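Ornithine cyclodeaminase (Methanocaldococcus jannaschii, PDB 3MGJ) probably converts ornithine to proline with release of ammonia, using NAD(+) as cofactor; the piece crystallised here is its Saccharop_dh_N domain. Local coordinates at the interface of chains A and B. Numbering follows the deposited sequence. Chains: chain A/B, Uncharacterized protein MJ1480.

The interface of chains A and B. Residues chain A 41-43; chain B 26, 31-32.
A:Arg42 reaches across to B:Asp31 and B:Leu26, and more of its surface is buried by chain B than is buried for any other residue of this patch. NH1 of the A:Arg42 guanidinium lies 3.2 Å from the carboxylate oxygen OD1 of B:Asp31, a salt bridge. The hydrogen bonds from NH1 and NH2 to this same oxygen are both weak and bent. The guanidinium and carboxylate planes stand nearly perpendicular, 88° apart, so the two groups do not pair side by side. B:Leu26 packs against the same arginine. The CD2 methyl of B:Leu26 sits over the centre of one guanidinium face, 3.6 Å from CZ of A:Arg42. The other methyl, CD1 of B:Leu26, touches the aliphatic CD of A:Arg42 at 3.5 Å. The arginine chain bends at chi2 (-72°), which turns its tip back towards its own backbone. There NH1 of A:Arg42 also donates to the carbonyl O of A:Lys41 at 2.7 Å, from above the carbonyl plane. This bond probably helps fix the guanidinium. Within chain B, the backbone N of B:Tyr32 donates to OD1 of B:Asp31 at 2.8 Å, from above the carboxylate plane. The phenol OH of B:Tyr32 is 3.3 Å from O of A:Lys41, a near contact rather than a hydrogen bond. A water links OH of B:Tyr32, at 3.1 Å, to the backbone N of A:Lys43, 2.7 Å from the water. The interface is two-fold symmetric, so the patch recurs with the chains exchanged. This dimer may or may not form in the full-length enzyme. The chain A residues lie in the loop between strands 31-38 and 47-55. They meet the end of helix 17-27 and the start of strand 31-38 in chain B.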
ATOM      1  N   LYS A  41       6.334   2.746 -11.358  1.00 45.11           N
ATOM      2  CA  LYS A  41       7.745   3.134 -11.471  1.00 46.11           C
ATOM      3  C   LYS A  41       8.016   4.596 -11.110  1.00 44.74           C
ATOM      4  O   LYS A  41       9.082   4.923 -10.613  1.00 46.55           O
ATOM      5  CB  LYS A  41       8.300   2.801 -12.860  1.00 50.09           C
ATOM      6  CG  LYS A  41       9.476   3.665 -13.300  1.00 53.49           C
ATOM      7  CD  LYS A  41      10.032   3.177 -14.622  1.00 56.59           C
ATOM      8  CE  LYS A  41      11.096   4.110 -15.146  1.00 61.22           C
ATOM      9  NZ  LYS A  41      10.534   5.459 -15.435  1.00 64.64           N
ATOM     10  N   ARG A  42       7.047   5.462 -11.374  1.00 45.51           N
ATOM     11  CA  ARG A  42       7.101   6.860 -10.965  1.00 48.43           C
ATOM     12  C   ARG A  42       5.745   7.217 -10.377  1.00 48.96           C
ATOM     13  O   ARG A  42       4.733   6.673 -10.805  1.00 49.31           O
ATOM     14  CB  ARG A  42       7.415   7.774 -12.150  1.00 48.14           C
ATOM     15  CG  ARG A  42       8.786   7.541 -12.780  1.00 51.64           C
ATOM     16  CD  ARG A  42       9.920   8.026 -11.896  1.00 50.33           C
ATOM     17  NE  ARG A  42      11.228   7.744 -12.477  1.00 52.75           N
ATOM     18  CZ  ARG A  42      11.994   6.714 -12.142  1.00 52.33           C
ATOM     19  NH1 ARG A  42      11.593   5.847 -11.228  1.00 51.60           N
ATOM     20  NH2 ARG A  42      13.168   6.548 -12.719  1.00 55.28           N
ATOM     21  N   LYS A  43       5.729   8.123  -9.404  1.00 47.47           N
ATOM     22  CA  LYS A  43       4.516   8.455  -8.654  1.00 51.48           C
ATOM     23  C   LYS A  43       3.364   8.913  -9.539  1.00 53.89           C
ATOM     24  O   LYS A  43       2.231   9.095  -9.074  1.00 52.63           O
ATOM     25  CB  LYS A  43       4.812   9.539  -7.620  1.00 54.68           C
ATOM     26  CG  LYS A  43       4.939  10.946  -8.192  1.00 54.21           C
ATOM     27  CD  LYS A  43       5.403  11.921  -7.104  1.00 58.82           C
ATOM     28  CE  LYS A  43       5.468  13.359  -7.601  1.00 59.72           C
ATOM     29  NZ  LYS A  43       5.456  14.318  -6.455  1.00 65.56           N
TER
ATOM     30  N   LEU B  26      15.126  10.914  -6.899  1.00 35.04           N
ATOM     31  CA  LEU B  26      15.271  11.206  -8.326  1.00 35.52           C
ATOM     32  C   LEU B  26      15.889  12.574  -8.552  1.00 37.85           C
ATOM     33  O   LEU B  26      16.795  12.707  -9.363  1.00 40.18           O
ATOM     34  CB  LEU B  26      13.948  11.063  -9.090  1.00 35.15           C
ATOM     35  CG  LEU B  26      13.252   9.694  -9.159  1.00 30.03           C
ATOM     36  CD1 LEU B  26      11.848   9.858  -9.685  1.00 24.63           C
ATOM     37  CD2 LEU B  26      14.033   8.697  -9.986  1.00 27.88           C
ATOM     38  N   ASP B  31      17.944   6.417  -8.228  1.00 34.36           N
ATOM     39  CA  ASP B  31      16.700   5.729  -8.536  1.00 31.75           C
ATOM     40  C   ASP B  31      16.305   4.822  -7.375  1.00 29.50           C
ATOM     41  O   ASP B  31      17.117   4.507  -6.527  1.00 30.23           O
ATOM     42  CB  ASP B  31      16.803   4.924  -9.834  1.00 35.97           C
ATOM     43  CG  ASP B  31      15.429   4.584 -10.431  1.00 39.21           C
ATOM     44  OD1 ASP B  31      14.410   5.161  -9.994  1.00 33.88           O
ATOM     45  OD2 ASP B  31      15.355   3.733 -11.347  1.00 47.75           O
ATOM     46  N   TYR B  32      15.052   4.401  -7.337  1.00 27.58           N
ATOM     47  CA  TYR B  32      14.605   3.540  -6.259  1.00 26.62           C
ATOM     48  C   TYR B  32      13.795   2.376  -6.796  1.00 24.72           C
ATOM     49  O   TYR B  32      13.322   2.406  -7.919  1.00 24.34           O
ATOM     50  CB  TYR B  32      13.760   4.342  -5.277  1.00 23.73           C
ATOM     51  CG  TYR B  32      12.572   4.973  -5.945  1.00 25.07           C
ATOM     52  CD1 TYR B  32      11.333   4.331  -5.953  1.00 24.12           C
ATOM     53  CD2 TYR B  32      12.691   6.185  -6.605  1.00 25.21           C
ATOM     54  CE1 TYR B  32      10.248   4.888  -6.572  1.00 22.57           C
ATOM     55  CE2 TYR B  32      11.606   6.750  -7.230  1.00 26.74           C
ATOM     56  CZ  TYR B  32      10.387   6.094  -7.214  1.00 24.05           C
ATOM     57  OH  TYR B  32       9.299   6.657  -7.826  1.00 25.75           O
TER
HETATM   58  O   HOH W   1       8.038   9.358  -8.682  1.00 40.40           O